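Local coordinates for protein galectin-1 (Bufo arenarum, PDB 1GAN) that binds beta-galactosides as a homodimeric lectin, probably along with other complex carbohydrates, and may regulate cell apoptosis and differentiation, at residues Gly30-Leu35 with His45-Phe50; Lys58-Ser63 with Glu72-Val77. All coordinates share one frame; numbering follows the deposited sequence.

Overall arrangement
Interaction 1 (Gly30-Leu35 with His45-Phe50) and interaction 2 (Lys58-Ser63 with Glu72-Val77) are two successive antiparallel hairpins of one six-stranded sheet in the galectin beta-sandwich, their centres about 9 Å apart. Strands 41-49 and 58-65 are neighbours and join them: His45 N lies 2.7 Å from Asn62 O and Asn47 N 2.8 Å from Val60 O, both probable hydrogen bonds. On the inner face Phe46 CE2 packs on Ile59 CG2 at 3.7 Å. On the other face the two contacts share the bound disaccharide. Interaction 1 holds galactose chiefly at O4, interaction 2 at O6; Arg49 bonds to O3 of the second sugar, and Glu72 lies against the same hydroxyl.

Interaction 1: residues Gly30-Leu35 with His45-Phe50; sequences GFAVNL and HFNARF. With GAL (beta-D-galactopyranose), chain C; NDG (2-acetamido-2-deoxy-alpha-D-glucopyranose), chain B.
The carbonyl oxygen of Phe31 receives two donors from the facing strand, and one of them is a side chain. Ala48 N meets it at 2.9 Å in a regular ladder bond, while Asn47 ND2 comes in 66° above the carbonyl plane at 3.1 Å, away from either lone pair. With its CG anti to the backbone N (chi1 -170°), Asn47 spends its amide nitrogen on this backbone and offers OD1 to Arg49, whose NE and NH2 both grip that single oxygen side-on. The guanidinium is thereby steadied as it reaches the sugars: NH2 bonds to GAL O4 (2.7 Å) and O5, and NH1 to NDG O3.

Two pairs further along, on the same face, the amide of Asn34 and the imidazole of His45 lie side by side and nearly coplanar, 8° apart, so that ND1 donates to Asn34 OD1 almost straight, at 2.6 Å and in the ring plane. This bond fixes the rotation of the imidazole and leaves NE2 facing GAL O4 at 2.8 Å. The axial O4 that marks galactose is thus read by His45 and Arg49, and Asn34 acts as a second-shell residue.

On the other face the contact is apolar. Ala48 CB sits over the Phe31 ring in a CH-pi contact, 3.9 Å from its centroid, and Phe31 CE1 lies at the edge of the Phe46 ring, 4.0 Å from Phe46 CE1.

The two strands form a beta hairpin inside the six-stranded sheet. Strand 118-124 flanks 30-35, with Ser122 bonded to Asn34 ND2, and strand 58-65 flanks 41-49. The Trp69 ring meets that of His45, whereas Phe31 and Val33 face Val86 and Phe90 of strand 85-92 in the opposing sheet.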
loop_
_atom_site.group_PDB
_atom_site.type_symbol
_atom_site.label_atom_id
_atom_site.label_comp_id
_atom_site.label_asym_id
_atom_site.label_seq_id
_atom_site.Cartn_x
_atom_site.Cartn_y
_atom_site.Cartn_z
ATOM N N GLY A 30 -20.293 1.750 6.661
ATOM C CA GLY A 30 -19.630 2.792 5.911
ATOM C C GLY A 30 -18.150 2.487 5.804
ATOM O O GLY A 30 -17.645 1.590 6.467
ATOM N N PHE A 31 -17.467 3.173 4.903
ATOM C CA PHE A 31 -16.040 2.996 4.733
ATOM C C PHE A 31 -15.429 4.375 4.503
ATOM O O PHE A 31 -16.125 5.310 4.087
ATOM C CB PHE A 31 -15.723 2.001 3.598
ATOM C CG PHE A 31 -15.953 2.525 2.207
ATOM C CD1 PHE A 31 -14.990 3.317 1.570
ATOM C CD2 PHE A 31 -17.100 2.172 1.499
ATOM C CE1 PHE A 31 -15.167 3.751 0.239
ATOM C CE2 PHE A 31 -17.292 2.599 0.167
ATOM C CZ PHE A 31 -16.326 3.389 -0.461
ATOM N N ALA A 32 -14.146 4.521 4.819
ATOM C CA ALA A 32 -13.471 5.792 4.641
ATOM C C ALA A 32 -12.100 5.615 4.035
ATOM O O ALA A 32 -11.470 4.564 4.219
ATOM C CB ALA A 32 -13.352 6.496 5.977
ATOM N N VAL A 33 -11.679 6.617 3.260
ATOM C CA VAL A 33 -10.343 6.673 2.667
ATOM C C VAL A 33 -9.845 7.993 3.233
ATOM O O VAL A 33 -10.564 9.003 3.157
ATOM C CB VAL A 33 -10.349 6.773 1.110
ATOM C CG1 VAL A 33 -8.932 6.943 0.576
ATOM C CG2 VAL A 33 -10.897 5.517 0.511
ATOM N N ASN A 34 -8.656 7.988 3.842
ATOM C CA ASN A 34 -8.059 9.193 4.420
ATOM C C ASN A 34 -6.731 9.531 3.737
ATOM O O ASN A 34 -5.883 8.666 3.519
ATOM C CB ASN A 34 -7.813 9.001 5.901
ATOM C CG ASN A 34 -9.064 8.598 6.669
ATOM O OD1 ASN A 34 -10.009 9.371 6.764
ATOM N ND2 ASN A 34 -9.048 7.409 7.276
ATOM N N LEU A 35 -6.538 10.797 3.408
ATOM C CA LEU A 35 -5.304 11.248 2.773
ATOM C C LEU A 35 -4.783 12.374 3.652
ATOM O O LEU A 35 -5.523 13.297 3.931
ATOM C CB LEU A 35 -5.576 11.797 1.367
ATOM C CG LEU A 35 -5.806 10.840 0.190
ATOM C CD1 LEU A 35 -6.109 11.635 -1.055
ATOM C CD2 LEU A 35 -4.561 10.034 -0.066
ATOM N N HIS A 45 -10.790 13.312 4.144
ATOM C CA HIS A 45 -11.363 12.139 4.779
ATOM C C HIS A 45 -12.639 11.944 3.946
ATOM O O HIS A 45 -13.512 12.829 3.933
ATOM C CB HIS A 45 -11.681 12.435 6.244
ATOM C CG HIS A 45 -12.683 11.503 6.862
ATOM N ND1 HIS A 45 -12.359 10.245 7.313
ATOM C CD2 HIS A 45 -13.990 11.683 7.170
ATOM C CE1 HIS A 45 -13.418 9.687 7.871
ATOM N NE2 HIS A 45 -14.421 10.539 7.798
ATOM N N PHE A 46 -12.646 10.885 3.123
ATOM C CA PHE A 46 -13.763 10.518 2.259
ATOM C C PHE A 46 -14.526 9.384 2.946
ATOM O O PHE A 46 -14.047 8.248 3.016
ATOM C CB PHE A 46 -13.214 10.073 0.914
ATOM C CG PHE A 46 -14.250 9.496 -0.006
ATOM C CD1 PHE A 46 -14.532 8.127 0.017
ATOM C CD2 PHE A 46 -14.921 10.312 -0.920
ATOM C CE1 PHE A 46 -15.462 7.570 -0.850
ATOM C CE2 PHE A 46 -15.851 9.768 -1.794
ATOM C CZ PHE A 46 -16.124 8.386 -1.758
ATOM N N ASN A 47 -15.734 9.682 3.417
ATOM C CA ASN A 47 -16.533 8.719 4.169
ATOM C C ASN A 47 -17.871 8.357 3.498
ATOM O O ASN A 47 -18.806 9.153 3.477
ATOM C CB ASN A 47 -16.743 9.346 5.561
ATOM C CG ASN A 47 -17.344 8.402 6.606
ATOM O OD1 ASN A 47 -17.769 8.869 7.661
ATOM N ND2 ASN A 47 -17.343 7.103 6.355
ATOM N N ALA A 48 -17.965 7.162 2.932
ATOM C CA ALA A 48 -19.210 6.725 2.299
ATOM C C ALA A 48 -20.042 6.074 3.388
ATOM O O ALA A 48 -19.664 5.046 3.912
ATOM C CB ALA A 48 -18.923 5.726 1.198
ATOM N N ARG A 49 -21.167 6.675 3.741
ATOM C CA ARG A 49 -22.020 6.146 4.800
ATOM C C ARG A 49 -23.283 5.460 4.288
ATOM O O ARG A 49 -24.094 6.062 3.568
ATOM C CB ARG A 49 -22.410 7.277 5.751
ATOM C CG ARG A 49 -21.244 7.832 6.546
ATOM C CD ARG A 49 -21.581 9.123 7.217
ATOM N NE ARG A 49 -20.390 9.720 7.818
ATOM C CZ ARG A 49 -20.406 10.701 8.726
ATOM N NH1 ARG A 49 -21.559 11.224 9.142
ATOM N NH2 ARG A 49 -19.283 11.088 9.302
ATOM N N PHE A 50 -23.440 4.187 4.626
ATOM C CA PHE A 50 -24.639 3.450 4.226
ATOM C C PHE A 50 -25.758 3.745 5.252
ATOM O O PHE A 50 -26.924 3.970 4.887
ATOM C CB PHE A 50 -24.350 1.942 4.204
ATOM C CG PHE A 50 -23.394 1.516 3.133
ATOM C CD1 PHE A 50 -23.796 1.468 1.806
ATOM C CD2 PHE A 50 -22.100 1.101 3.457
ATOM C CE1 PHE A 50 -22.930 1.007 0.808
ATOM C CE2 PHE A 50 -21.229 0.637 2.462
ATOM C CZ PHE A 50 -21.643 0.588 1.142
HETATM C C1 GAL C . -17.953 12.301 12.393
HETATM C C2 GAL C . -17.523 10.827 12.368
HETATM C C3 GAL C . -16.059 10.688 11.939
HETATM C C4 GAL C . -15.859 11.379 10.602
HETATM C C5 GAL C . -16.327 12.832 10.703
HETATM C C6 GAL C . -16.213 13.578 9.416
HETATM O O2 GAL C . -17.717 10.230 13.639
HETATM O O3 GAL C . -15.732 9.318 11.788
HETATM O O4 GAL C . -16.600 10.689 9.603
HETATM O O5 GAL C . -17.715 12.894 11.104
HETATM O O6 GAL C . -16.542 14.937 9.621
HETATM C C1 NDG B . -22.256 15.194 13.723
HETATM C C2 NDG B . -21.873 15.095 12.244
HETATM C C3 NDG B . -21.176 13.768 11.989
HETATM C C4 NDG B . -19.917 13.677 12.836
HETATM C C5 NDG B . -20.284 13.882 14.327
HETATM C C6 NDG B . -19.050 14.018 15.226
HETATM C C7 NDG B . -23.589 16.382 11.150
HETATM C C8 NDG B . -24.838 16.413 10.283
HETATM O O5 NDG B . -21.060 15.102 14.521
HETATM O O3 NDG B . -20.847 13.639 10.620
HETATM O O4 NDG B . -19.319 12.370 12.645
HETATM O O6 NDG B . -18.246 15.152 14.866
HETATM O O7 NDG B . -23.109 17.430 11.571
HETATM N N2 NDG B . -23.062 15.195 11.419
HETATM O O1 NDG B . -22.994 14.071 14.049
#

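Interaction 2: residues Lys58-Ser63 with Glu72-Val77; sequences KIVCNS and EQREGV. Unlike the reference sequence in segment 72-77: Gly76 (reference Glu). With NDG (2-acetamido-2-deoxy-alpha-D-glucopyranose), chain B; GAL (beta-D-galactopyranose), chain C.
Glu72 reaches over Val60 and Asn62 to the bound disaccharide. Its CB lies 4.2 Å from Val60 CG1. CG, placed beside the backbone N (chi1 -83°), comes closer to that methyl, at 3.7 Å, passes Asn62 ND2 and lies closest to GAL O6, at 3.3 Å. Beyond CG the chain is extended, and the carboxylate stands 82° to the Asn62 amide plane. GAL O6 donates to OE2 at 2.9 Å; NDG O3 is modelled 2.4 Å from OE2, too short to be taken literally. OE1 turns to Arg74, whose NH1 forms a salt bridge with it at 2.6 Å on the anti side, out of the carboxylate plane. Asn62 ND2 donates nearly straight to the same GAL O6 (2.8 Å, 176°), so this hydroxyl is held from both segments. Val60 CG2 packs over one face of the Arg74 guanidinium.

In the backbone ladder, Cys61 and Gln73 exchange two hydrogen bonds, and Glu75 N adds another to Ile59 O. Cys61 and Gln73 face Phe109 of strand 106-110, and Asp55 salt-bridges Arg74 NE. The hairpin forms one edge of the six-stranded sheet, with 58-65 beside 41-49 and 68-75 outermost.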
loop_
_atom_site.group_PDB
_atom_site.type_symbol
_atom_site.label_atom_id
_atom_site.label_comp_id
_atom_site.label_asym_id
_atom_site.label_seq_id
_atom_site.Cartn_x
_atom_site.Cartn_y
_atom_site.Cartn_z
ATOM N N LYS A 58 -25.042 8.407 2.100
ATOM C CA LYS A 58 -24.473 9.729 1.872
ATOM C C LYS A 58 -22.965 9.747 2.016
ATOM O O LYS A 58 -22.396 9.036 2.839
ATOM C CB LYS A 58 -25.084 10.772 2.821
ATOM C CG LYS A 58 -26.346 11.404 2.260
ATOM C CD LYS A 58 -26.917 12.494 3.175
ATOM C CE LYS A 58 -27.733 11.922 4.368
ATOM N NZ LYS A 58 -28.275 12.994 5.299
ATOM N N ILE A 59 -22.327 10.542 1.169
ATOM C CA ILE A 59 -20.896 10.704 1.207
ATOM C C ILE A 59 -20.603 11.977 1.966
ATOM O O ILE A 59 -21.181 13.026 1.687
ATOM C CB ILE A 59 -20.280 10.805 -0.200
ATOM C CG1 ILE A 59 -20.412 9.463 -0.917
ATOM C CG2 ILE A 59 -18.812 11.218 -0.112
ATOM C CD1 ILE A 59 -19.953 9.492 -2.347
ATOM N N VAL A 60 -19.833 11.828 3.028
ATOM C CA VAL A 60 -19.400 12.940 3.840
ATOM C C VAL A 60 -17.879 13.057 3.645
ATOM O O VAL A 60 -17.144 12.063 3.736
ATOM C CB VAL A 60 -19.741 12.727 5.330
ATOM C CG1 VAL A 60 -19.283 13.926 6.146
ATOM C CG2 VAL A 60 -21.231 12.538 5.483
ATOM N N CYS A 61 -17.445 14.263 3.312
ATOM C CA CYS A 61 -16.057 14.595 3.092
ATOM C C CYS A 61 -15.687 15.673 4.104
ATOM O O CYS A 61 -16.476 16.594 4.370
ATOM C CB CYS A 61 -15.864 15.158 1.682
ATOM S SG CYS A 61 -15.805 13.913 0.390
ATOM N N ASN A 62 -14.483 15.575 4.655
ATOM C CA ASN A 62 -14.024 16.554 5.627
ATOM C C ASN A 62 -12.508 16.490 5.716
ATOM O O ASN A 62 -11.863 15.633 5.077
ATOM C CB ASN A 62 -14.650 16.260 7.002
ATOM C CG ASN A 62 -14.722 17.493 7.885
ATOM O OD1 ASN A 62 -14.196 18.536 7.529
ATOM N ND2 ASN A 62 -15.354 17.370 9.047
ATOM N N SER A 63 -11.933 17.439 6.441
ATOM C CA SER A 63 -10.513 17.456 6.655
ATOM C C SER A 63 -10.364 17.324 8.150
ATOM O O SER A 63 -11.346 17.419 8.883
ATOM C CB SER A 63 -9.900 18.761 6.162
ATOM O OG SER A 63 -10.513 19.869 6.766
ATOM N N GLU A 72 -17.717 19.845 7.315
ATOM C CA GLU A 72 -18.165 18.746 6.495
ATOM C C GLU A 72 -18.739 19.226 5.184
ATOM O O GLU A 72 -19.364 20.279 5.112
ATOM C CB GLU A 72 -19.261 17.943 7.220
ATOM C CG GLU A 72 -18.719 16.919 8.195
ATOM C CD GLU A 72 -19.782 16.193 9.008
ATOM O OE1 GLU A 72 -20.999 16.424 8.834
ATOM O OE2 GLU A 72 -19.384 15.383 9.855
ATOM N N GLN A 73 -18.569 18.420 4.153
ATOM C CA GLN A 73 -19.136 18.694 2.846
ATOM C C GLN A 73 -19.869 17.396 2.515
ATOM O O GLN A 73 -19.332 16.313 2.728
ATOM C CB GLN A 73 -18.035 18.947 1.839
ATOM C CG GLN A 73 -18.556 19.208 0.468
ATOM C CD GLN A 73 -17.457 19.563 -0.498
ATOM O OE1 GLN A 73 -17.049 18.730 -1.333
ATOM N NE2 GLN A 73 -16.954 20.800 -0.392
ATOM N N ARG A 74 -21.114 17.481 2.090
ATOM C CA ARG A 74 -21.858 16.282 1.765
ATOM C C ARG A 74 -22.168 16.270 0.288
ATOM O O ARG A 74 -22.298 17.331 -0.312
ATOM C CB ARG A 74 -23.139 16.224 2.580
ATOM C CG ARG A 74 -22.906 15.990 4.051
ATOM C CD ARG A 74 -24.221 15.632 4.729
ATOM N NE ARG A 74 -24.037 14.921 5.992
ATOM C CZ ARG A 74 -23.323 15.379 7.009
ATOM N NH1 ARG A 74 -22.731 16.561 6.906
ATOM N NH2 ARG A 74 -23.169 14.636 8.100
ATOM N N GLU A 75 -22.252 15.072 -0.290
ATOM C CA GLU A 75 -22.539 14.877 -1.713
ATOM C C GLU A 75 -23.762 13.977 -1.920
ATOM O O GLU A 75 -23.964 13.007 -1.176
ATOM C CB GLU A 75 -21.347 14.233 -2.410
ATOM C CG GLU A 75 -20.102 15.085 -2.423
ATOM C CD GLU A 75 -20.273 16.379 -3.223
ATOM O OE1 GLU A 75 -21.007 16.391 -4.245
ATOM O OE2 GLU A 75 -19.649 17.389 -2.828
ATOM N N GLY A 76 -24.519 14.260 -2.980
ATOM C CA GLY A 76 -25.720 13.506 -3.299
ATOM C C GLY A 76 -25.480 12.148 -3.905
ATOM O O GLY A 76 -26.157 11.198 -3.546
ATOM N N VAL A 77 -24.512 12.058 -4.809
ATOM C CA VAL A 77 -24.154 10.808 -5.485
ATOM C C VAL A 77 -23.681 9.733 -4.521
ATOM O O VAL A 77 -22.913 10.002 -3.611
ATOM C CB VAL A 77 -22.976 11.028 -6.464
ATOM C CG1 VAL A 77 -22.622 9.740 -7.186
ATOM C CG2 VAL A 77 -23.322 12.096 -7.470
HETATM C C1 NDG B . -22.256 15.194 13.723
HETATM C C2 NDG B . -21.873 15.095 12.244
HETATM C C3 NDG B . -21.176 13.768 11.989
HETATM C C4 NDG B . -19.917 13.677 12.836
HETATM C C5 NDG B . -20.284 13.882 14.327
HETATM C C6 NDG B . -19.050 14.018 15.226
HETATM C C7 NDG B . -23.589 16.382 11.150
HETATM C C8 NDG B . -24.838 16.413 10.283
HETATM O O5 NDG B . -21.060 15.102 14.521
HETATM O O3 NDG B . -20.847 13.639 10.620
HETATM O O4 NDG B . -19.319 12.370 12.645
HETATM O O6 NDG B . -18.246 15.152 14.866
HETATM O O7 NDG B . -23.109 17.430 11.571
HETATM N N2 NDG B . -23.062 15.195 11.419
HETATM O O1 NDG B . -22.994 14.071 14.049
HETATM C C1 GAL C . -17.953 12.301 12.393
HETATM C C2 GAL C . -17.523 10.827 12.368
HETATM C C3 GAL C . -16.059 10.688 11.939
HETATM C C4 GAL C . -15.859 11.379 10.602
HETATM C C5 GAL C . -16.327 12.832 10.703
HETATM C C6 GAL C . -16.213 13.578 9.416
HETATM O O2 GAL C . -17.717 10.230 13.639
HETATM O O3 GAL C . -15.732 9.318 11.788
HETATM O O4 GAL C . -16.600 10.689 9.603
HETATM O O5 GAL C . -17.715 12.894 11.104
HETATM O O6 GAL C . -16.542 14.937 9.621
#